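Local coordinates for protein N-acetylneuraminate lyase (Peptoclostridium difficile, PDB 4WOZ) that is a TIM-barrel lyase of the dihydrodipicolinate synthetase family, modelled here as an assembly of four chains, at residues 257-262 / 288-293; 220-225 / 270-275; 23-26 / 32-35. All coordinates share one frame; numbering follows the deposited sequence.

Interaction 1. Residues 257-262 / 288-293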
loop_
_atom_site.group_PDB
_atom_site.type_symbol
_atom_site.label_atom_id
_atom_site.label_comp_id
_atom_site.label_asym_id
_atom_site.label_seq_id
_atom_site.Cartn_x
_atom_site.Cartn_y
_atom_site.Cartn_z
ATOM N N LEU A 257 0.875 -3.974 -22.515
ATOM C CA LEU A 257 0.854 -4.388 -21.116
ATOM C C LEU A 257 0.039 -5.659 -20.911
ATOM O O LEU A 257 0.433 -6.545 -20.153
ATOM C CB LEU A 257 0.299 -3.262 -20.233
ATOM C CG LEU A 257 1.192 -2.025 -20.075
ATOM C CD1 LEU A 257 0.441 -0.950 -19.316
ATOM C CD2 LEU A 257 2.464 -2.399 -19.340
ATOM N N GLY A 258 -1.094 -5.748 -21.599
ATOM C CA GLY A 258 -1.942 -6.918 -21.471
ATOM C C GLY A 258 -1.353 -8.186 -22.070
ATOM O O GLY A 258 -1.736 -9.288 -21.680
ATOM N N ASN A 259 -0.418 -8.036 -23.004
ATOM C CA ASN A 259 0.199 -9.179 -23.674
ATOM C C ASN A 259 1.577 -9.535 -23.116
ATOM O O ASN A 259 2.151 -10.558 -23.478
ATOM C CB ASN A 259 0.324 -8.888 -25.178
ATOM C CG ASN A 259 0.591 -10.140 -25.999
ATOM O OD1 ASN A 259 -0.150 -11.118 -25.906
ATOM N ND2 ASN A 259 1.639 -10.110 -26.819
ATOM N N GLY A 260 2.097 -8.698 -22.224
ATOM C CA GLY A 260 3.416 -8.937 -21.665
ATOM C C GLY A 260 4.319 -7.839 -22.192
ATOM O O GLY A 260 4.781 -7.889 -23.338
ATOM N N LEU A 261 4.560 -6.846 -21.342
ATOM C CA LEU A 261 5.361 -5.677 -21.677
ATOM C C LEU A 261 6.617 -5.885 -22.500
ATOM O O LEU A 261 6.657 -5.543 -23.681
ATOM C CB LEU A 261 5.733 -4.914 -20.399
ATOM C CG LEU A 261 6.630 -3.681 -20.580
ATOM C CD1 LEU A 261 5.953 -2.676 -21.497
ATOM C CD2 LEU A 261 6.920 -3.053 -19.219
ATOM N N TYR A 262 7.651 -6.427 -21.871
ATOM C CA TYR A 262 8.919 -6.621 -22.549
ATOM C C TYR A 262 8.884 -7.595 -23.713
ATOM O O TYR A 262 9.509 -7.342 -24.744
ATOM C CB TYR A 262 9.982 -7.031 -21.535
ATOM C CG TYR A 262 10.200 -5.967 -20.480
ATOM C CD1 TYR A 262 10.613 -4.683 -20.836
ATOM C CD2 TYR A 262 9.973 -6.236 -19.132
ATOM C CE1 TYR A 262 10.796 -3.694 -19.873
ATOM C CE2 TYR A 262 10.152 -5.254 -18.164
ATOM C CZ TYR A 262 10.565 -3.988 -18.541
ATOM O OH TYR A 262 10.752 -3.020 -17.581
ATOM N N ASP A 288 2.670 -19.069 -28.062
ATOM C CA ASP A 288 2.102 -18.926 -29.392
ATOM C C ASP A 288 0.985 -17.882 -29.357
ATOM O O ASP A 288 0.871 -17.058 -30.261
ATOM C CB ASP A 288 1.565 -20.272 -29.888
ATOM C CG ASP A 288 2.667 -21.187 -30.398
ATOM O OD1 ASP A 288 3.649 -21.424 -29.660
ATOM O OD2 ASP A 288 2.550 -21.674 -31.543
ATOM N N GLU A 289 0.167 -17.912 -28.309
ATOM C CA GLU A 289 -0.925 -16.951 -28.169
ATOM C C GLU A 289 -0.373 -15.532 -28.072
ATOM O O GLU A 289 -0.894 -14.608 -28.694
ATOM C CB GLU A 289 -1.759 -17.254 -26.924
ATOM C CG GLU A 289 -2.616 -18.508 -27.026
ATOM C CD GLU A 289 -1.798 -19.761 -27.294
ATOM O OE1 GLU A 289 -0.836 -20.024 -26.537
ATOM O OE2 GLU A 289 -2.126 -20.487 -28.259
ATOM N N MET A 290 0.684 -15.364 -27.284
ATOM C CA MET A 290 1.305 -14.057 -27.130
ATOM C C MET A 290 1.883 -13.584 -28.464
ATOM O O MET A 290 1.796 -12.404 -28.808
ATOM C CB MET A 290 2.405 -14.124 -26.067
ATOM C CG MET A 290 1.861 -14.256 -24.647
ATOM S SD MET A 290 3.115 -14.577 -23.401
ATOM C CE MET A 290 4.129 -13.101 -23.530
ATOM N N LYS A 291 2.459 -14.518 -29.217
ATOM C CA LYS A 291 3.054 -14.194 -30.507
ATOM C C LYS A 291 2.024 -13.748 -31.541
ATOM O O LYS A 291 2.265 -12.796 -32.282
ATOM C CB LYS A 291 3.860 -15.387 -31.033
ATOM C CG LYS A 291 5.131 -15.655 -30.232
ATOM C CD LYS A 291 5.963 -16.797 -30.813
ATOM C CE LYS A 291 7.246 -16.987 -30.006
ATOM N NZ LYS A 291 8.064 -18.161 -30.438
ATOM N N SER A 292 0.880 -14.422 -31.603
ATOM C CA SER A 292 -0.136 -14.021 -32.569
ATOM C C SER A 292 -0.770 -12.712 -32.098
ATOM O O SER A 292 -1.176 -11.886 -32.906
ATOM C CB SER A 292 -1.203 -15.108 -32.730
ATOM O OG SER A 292 -1.966 -15.266 -31.551
ATOM N N ARG A 293 -0.849 -12.518 -30.786
ATOM C CA ARG A 293 -1.415 -11.279 -30.263
ATOM C C ARG A 293 -0.489 -10.113 -30.603
ATOM O O ARG A 293 -0.947 -9.050 -31.014
ATOM C CB ARG A 293 -1.604 -11.364 -28.745
ATOM C CG ARG A 293 -2.032 -10.050 -28.103
ATOM C CD ARG A 293 -3.281 -9.484 -28.768
ATOM N NE ARG A 293 -3.703 -8.213 -28.178
ATOM C CZ ARG A 293 -4.725 -7.489 -28.624
ATOM N NH1 ARG A 293 -5.432 -7.908 -29.667
ATOM N NH2 ARG A 293 -5.049 -6.349 -28.026
#

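Interaction 2. Residues 220-225 / 270-275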
loop_
_atom_site.group_PDB
_atom_site.type_symbol
_atom_site.label_atom_id
_atom_site.label_comp_id
_atom_site.label_asym_id
_atom_site.label_seq_id
_atom_site.Cartn_x
_atom_site.Cartn_y
_atom_site.Cartn_z
ATOM N N PHE A 220 9.440 4.011 -26.638
ATOM C CA PHE A 220 10.007 4.827 -27.707
ATOM C C PHE A 220 10.842 3.974 -28.666
ATOM O O PHE A 220 11.099 4.374 -29.799
ATOM C CB PHE A 220 10.861 5.957 -27.116
ATOM C CG PHE A 220 10.085 6.925 -26.253
ATOM C CD1 PHE A 220 8.711 6.790 -26.081
ATOM C CD2 PHE A 220 10.737 7.959 -25.592
ATOM C CE1 PHE A 220 7.997 7.669 -25.259
ATOM C CE2 PHE A 220 10.037 8.842 -24.768
ATOM C CZ PHE A 220 8.665 8.696 -24.601
ATOM N N ASN A 221 11.270 2.800 -28.210
ATOM C CA ASN A 221 12.042 1.899 -29.060
ATOM C C ASN A 221 11.233 1.511 -30.300
ATOM O O ASN A 221 11.807 1.226 -31.354
ATOM C CB ASN A 221 12.424 0.631 -28.296
ATOM C CG ASN A 221 13.558 0.856 -27.323
ATOM O OD1 ASN A 221 14.730 0.791 -27.692
ATOM N ND2 ASN A 221 13.215 1.134 -26.071
ATOM N N VAL A 222 9.908 1.493 -30.173
ATOM C CA VAL A 222 9.042 1.133 -31.295
ATOM C C VAL A 222 8.018 2.207 -31.636
ATOM O O VAL A 222 7.356 2.127 -32.678
ATOM C CB VAL A 222 8.244 -0.170 -31.021
ATOM C CG1 VAL A 222 9.178 -1.362 -30.965
ATOM C CG2 VAL A 222 7.459 -0.034 -29.710
ATOM N N ASN A 223 7.888 3.208 -30.769
ATOM C CA ASN A 223 6.901 4.259 -30.981
ATOM C C ASN A 223 7.511 5.661 -30.933
ATOM O O ASN A 223 6.811 6.631 -30.657
ATOM C CB ASN A 223 5.796 4.121 -29.921
ATOM C CG ASN A 223 4.509 4.828 -30.309
ATOM O OD1 ASN A 223 4.058 4.729 -31.449
ATOM N ND2 ASN A 223 3.898 5.527 -29.349
ATOM N N GLY A 224 8.808 5.750 -31.216
ATOM C CA GLY A 224 9.510 7.024 -31.186
ATOM C C GLY A 224 8.905 8.154 -32.001
ATOM O O GLY A 224 8.957 9.321 -31.592
ATOM N N VAL A 225 8.332 7.826 -33.153
ATOM C CA VAL A 225 7.727 8.846 -34.001
ATOM C C VAL A 225 6.529 9.514 -33.322
ATOM O O VAL A 225 6.472 10.739 -33.244
ATOM C CB VAL A 225 7.299 8.259 -35.362
ATOM C CG1 VAL A 225 6.609 9.339 -36.198
ATOM C CG2 VAL A 225 8.521 7.725 -36.096
ATOM N N GLU A 270 10.785 -7.080 -33.655
ATOM C CA GLU A 270 11.050 -8.134 -34.633
ATOM C C GLU A 270 10.271 -7.833 -35.909
ATOM O O GLU A 270 10.776 -8.025 -37.021
ATOM C CB GLU A 270 10.606 -9.495 -34.094
ATOM C CG GLU A 270 11.506 -10.098 -33.032
ATOM C CD GLU A 270 12.835 -10.561 -33.590
ATOM O OE1 GLU A 270 12.885 -10.931 -34.783
ATOM O OE2 GLU A 270 13.827 -10.576 -32.829
ATOM N N GLU A 271 9.039 -7.361 -35.734
ATOM C CA GLU A 271 8.176 -7.023 -36.856
ATOM C C GLU A 271 8.640 -5.748 -37.549
ATOM O O GLU A 271 8.194 -5.439 -38.655
ATOM C CB GLU A 271 6.732 -6.869 -36.373
ATOM C CG GLU A 271 5.999 -8.186 -36.241
ATOM C CD GLU A 271 5.557 -8.736 -37.585
ATOM O OE1 GLU A 271 6.321 -8.614 -38.567
ATOM O OE2 GLU A 271 4.445 -9.300 -37.659
ATOM N N GLN A 272 9.531 -5.008 -36.898
ATOM C CA GLN A 272 10.057 -3.783 -37.484
ATOM C C GLN A 272 11.430 -4.035 -38.117
ATOM O O GLN A 272 12.127 -3.101 -38.503
ATOM C CB GLN A 272 10.138 -2.672 -36.428
ATOM C CG GLN A 272 8.795 -2.371 -35.759
ATOM C CD GLN A 272 8.808 -1.098 -34.930
ATOM O OE1 GLN A 272 9.761 -0.826 -34.196
ATOM N NE2 GLN A 272 7.739 -0.314 -35.033
ATOM N N GLY A 273 11.800 -5.309 -38.221
ATOM C CA GLY A 273 13.065 -5.689 -38.831
ATOM C C GLY A 273 14.264 -5.696 -37.902
ATOM O O GLY A 273 15.410 -5.602 -38.354
ATOM N N VAL A 274 14.007 -5.814 -36.604
ATOM C CA VAL A 274 15.071 -5.818 -35.608
ATOM C C VAL A 274 15.076 -7.121 -34.813
ATOM O O VAL A 274 14.044 -7.538 -34.288
ATOM C CB VAL A 274 14.904 -4.625 -34.629
ATOM C CG1 VAL A 274 15.989 -4.661 -33.556
ATOM C CG2 VAL A 274 14.960 -3.309 -35.403
ATOM N N GLU A 275 16.238 -7.761 -34.729
ATOM C CA GLU A 275 16.365 -9.013 -33.988
ATOM C C GLU A 275 16.425 -8.748 -32.487
ATOM O O GLU A 275 17.452 -8.971 -31.851
ATOM C CB GLU A 275 17.623 -9.774 -34.425
ATOM C CG GLU A 275 17.561 -10.339 -35.832
ATOM C CD GLU A 275 18.781 -11.177 -36.169
ATOM O OE1 GLU A 275 19.052 -12.154 -35.437
ATOM O OE2 GLU A 275 19.471 -10.862 -37.163
#

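Interaction 3. Residues 23-26 / 32-35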
loop_
_atom_site.group_PDB
_atom_site.type_symbol
_atom_site.label_atom_id
_atom_site.label_comp_id
_atom_site.label_asym_id
_atom_site.label_seq_id
_atom_site.Cartn_x
_atom_site.Cartn_y
_atom_site.Cartn_z
ATOM N N LEU A 23 16.568 -1.276 -25.201
ATOM C CA LEU A 23 16.335 -2.678 -24.886
ATOM C C LEU A 23 17.544 -3.426 -25.406
ATOM O O LEU A 23 18.251 -2.945 -26.290
ATOM C CB LEU A 23 15.078 -3.223 -25.572
ATOM C CG LEU A 23 13.737 -2.950 -24.891
ATOM C CD1 LEU A 23 13.239 -1.581 -25.298
ATOM C CD2 LEU A 23 12.730 -4.006 -25.294
ATOM N N VAL A 24 17.791 -4.600 -24.848
ATOM C CA VAL A 24 18.923 -5.404 -25.267
ATOM C C VAL A 24 18.414 -6.661 -25.961
ATOM O O VAL A 24 17.303 -7.120 -25.697
ATOM C CB VAL A 24 19.797 -5.777 -24.055
ATOM C CG1 VAL A 24 20.898 -6.745 -24.472
ATOM C CG2 VAL A 24 20.403 -4.507 -23.455
ATOM N N SER A 25 19.222 -7.201 -26.865
ATOM C CA SER A 25 18.849 -8.403 -27.592
ATOM C C SER A 25 19.483 -9.613 -26.915
ATOM O O SER A 25 20.649 -9.575 -26.528
ATOM C CB SER A 25 19.323 -8.305 -29.046
ATOM O OG SER A 25 18.956 -9.457 -29.783
ATOM N N PHE A 26 18.701 -10.676 -26.765
ATOM C CA PHE A 26 19.170 -11.910 -26.142
ATOM C C PHE A 26 18.711 -13.083 -26.992
ATOM O O PHE A 26 17.658 -13.014 -27.627
ATOM C CB PHE A 26 18.572 -12.074 -24.738
ATOM C CG PHE A 26 19.015 -11.031 -23.757
ATOM C CD1 PHE A 26 20.328 -11.005 -23.295
ATOM C CD2 PHE A 26 18.120 -10.076 -23.290
ATOM C CE1 PHE A 26 20.745 -10.038 -22.380
ATOM C CE2 PHE A 26 18.524 -9.104 -22.376
ATOM C CZ PHE A 26 19.840 -9.086 -21.920
ATOM N N ILE A 32 23.727 -12.415 -24.901
ATOM C CA ILE A 32 23.579 -11.166 -25.643
ATOM C C ILE A 32 23.804 -11.373 -27.142
ATOM O O ILE A 32 24.754 -12.038 -27.551
ATOM C CB ILE A 32 24.589 -10.100 -25.154
ATOM C CG1 ILE A 32 24.277 -9.704 -23.709
ATOM C CG2 ILE A 32 24.550 -8.884 -26.070
ATOM C CD1 ILE A 32 25.279 -8.730 -23.113
ATOM N N ASN A 33 22.919 -10.801 -27.951
ATOM C CA ASN A 33 23.010 -10.880 -29.410
ATOM C C ASN A 33 23.535 -9.513 -29.865
ATOM O O ASN A 33 22.763 -8.561 -30.014
ATOM C CB ASN A 33 21.622 -11.136 -30.003
ATOM C CG ASN A 33 21.623 -11.157 -31.520
ATOM O OD1 ASN A 33 22.570 -10.698 -32.155
ATOM N ND2 ASN A 33 20.548 -11.675 -32.109
ATOM N N GLU A 34 24.844 -9.411 -30.081
ATOM C CA GLU A 34 25.431 -8.137 -30.474
ATOM C C GLU A 34 24.824 -7.528 -31.730
ATOM O O GLU A 34 24.556 -6.328 -31.765
ATOM C CB GLU A 34 26.945 -8.248 -30.656
ATOM C CG GLU A 34 27.601 -6.873 -30.664
ATOM C CD GLU A 34 29.086 -6.907 -30.917
ATOM O OE1 GLU A 34 29.771 -7.785 -30.355
ATOM O OE2 GLU A 34 29.570 -6.040 -31.667
ATOM N N LYS A 35 24.606 -8.337 -32.762
ATOM C CA LYS A 35 24.023 -7.792 -33.977
ATOM C C LYS A 35 22.652 -7.216 -33.654
ATOM O O LYS A 35 22.339 -6.088 -34.039
ATOM C CB LYS A 35 23.885 -8.857 -35.071
ATOM C CG LYS A 35 23.399 -8.259 -36.388
ATOM C CD LYS A 35 23.387 -9.256 -37.534
ATOM C CE LYS A 35 22.275 -10.272 -37.384
ATOM N NZ LYS A 35 22.178 -11.134 -38.595
HETATM O O HOH W 1 18.611 -12.393 -30.021
#

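Interaction 1. Residues 257-262 / 288-293
Asn259 and Met290 bring the two backbones to 6.1 Å between their CA atoms, where the kink between helices 239-259 and 261-271 meets the first turns of helix 288-301. All three helices follow the last barrel strand and form the helical extension that members of this family carry beyond the TIM barrel. At the kink Gly260 leaves helical angles with a positive phi (112°) and is also the N-cap of the next helix. Asn259 closes the preceding helix and reaches across with its amide: ND2 donates to Met290 O at 3.0 Å in a nearly straight bond (164°), the acceptor lying close to the amide plane. ND2 is also hydrogen-bonded to Thr264, so the amide ties the kink both to helix 261-271 and to helix 288-301. OD1 faces the aliphatic base of Arg293. Arg293 turns its CG away from its own backbone N (chi1 173°), which sets CG 3.1 Å from Asn259 OD1; the chain then bends at chi2, and its guanidinium group forms a salt bridge with Asp255. Leu257 packs on Tyr182 of a neighbouring subunit. Met290, bent at its thioether, sets methyl CE 3.2 Å from Asn259 O.

Interaction 2. Residues 220-225 / 270-275
Gln272 and Val222 meet with their side chains crossing at about a right angle, the far end of the glutamine amide pressed against one flank of the valine. The CB of Gln272 points toward helix 220-235. Its CG stands anti to the carbonyl carbon (chi1 -57°) and the chain runs extended from there, which delivers the amide across the gap although the nearest CA atoms, those of Val222 and Gln272, are 8.0 Å apart. Gln272 OE1 makes the main touch, 3.3 Å from Val222 CG1, with Val222 CB behind at 3.6 Å. Gln272 NE2 is 4.0 Å from the same CB, slightly nearer than CD, so both heteroatoms of the amide confront the branch point of the valine. Gln272 NE2 is directed at Val222 O, but at 3.4 Å this hydrogen bond is weak, and the less certain position of the carbonyl oxygen makes it doubtful. OE1 also accepts a weak hydrogen bond from His43. Gln272 projects from the end of helix 261-271, which closes in a Schellman motif: Gly273, the C-prime residue with positive phi, donates its N to Glu270 O at 3.1 Å, and Val274 N bonds to Leu269 O. The contact thus joins the beginning of helix 220-235, the last helix of the barrel proper, to the end of a helix in the C-terminal extension. Helix 34-48 borders both segments, touching Asn221 through Ile40 and Val274 through Gln39, Ile40 and His43, while Asn221 ND2 bonds to Ala21 O at the end of strand 17-21.

Interaction 3. Residues 23-26 / 32-35
Asn33 and Ser25 face each other beside a single backbone bridge between Phe26 and Ile32, which closes the loop linking the first strand of the TIM barrel to its first helix. Next to the bridged pair, Asn33 N donates to Ser25 O at 2.9 Å, almost straight (170°) but from above the carbonyl plane. Asn33 CB lies 3.2 Å from Ser25 OG, and from it the side chain runs anti to the backbone N (chi1 177°). Asn33 CG remains 3.6 Å from Ser25 OG. At the amide the roles divide: OD1 turns to the helix and caps Gly36 N, whereas Asn33 ND2 donates to a bound water 2.9 Å away. That water donates in turn to Ser25 OG at 3.0 Å and, weakly, to Phe26 O. Ser25 OG is also hydrogen-bonded to Glu275 O. On the other flank Ile32 CG1 packs on Phe26 CE1 at 3.8 Å, and Val24 CG1 sits over one face of the Phe26 ring, toward its rim. Asn33 is the N-cap of helix 34-48; beside it Ile32 leans on Glu69 and Arg72 of helix 67-81, while Phe26 touches Lys266 of helix 261-271.

In the fold
Interaction 2 is the buried contact, interaction 3 is partly buried and interaction 1 lies at the surface, its centre about 21 Å from the chain's centre. Helix 261-271 begins beside interaction 1, where the end of helix 239-259 meets helix 288-301, and finishes at interaction 2 against the last barrel helix. Interactions 2 and 3 touch directly, mainly through Glu275, whose carbonyl bonds to Ser25 and whose carboxylate forms a salt bridge with Lys35, tying the C-terminal extension to the first barrel loop and the helix after it. Chemistry follows place. A side-chain amide gripping a helix backbone marks interaction 1, an amide packed against valine interaction 2, and a backbone bridge with a shared water interaction 3.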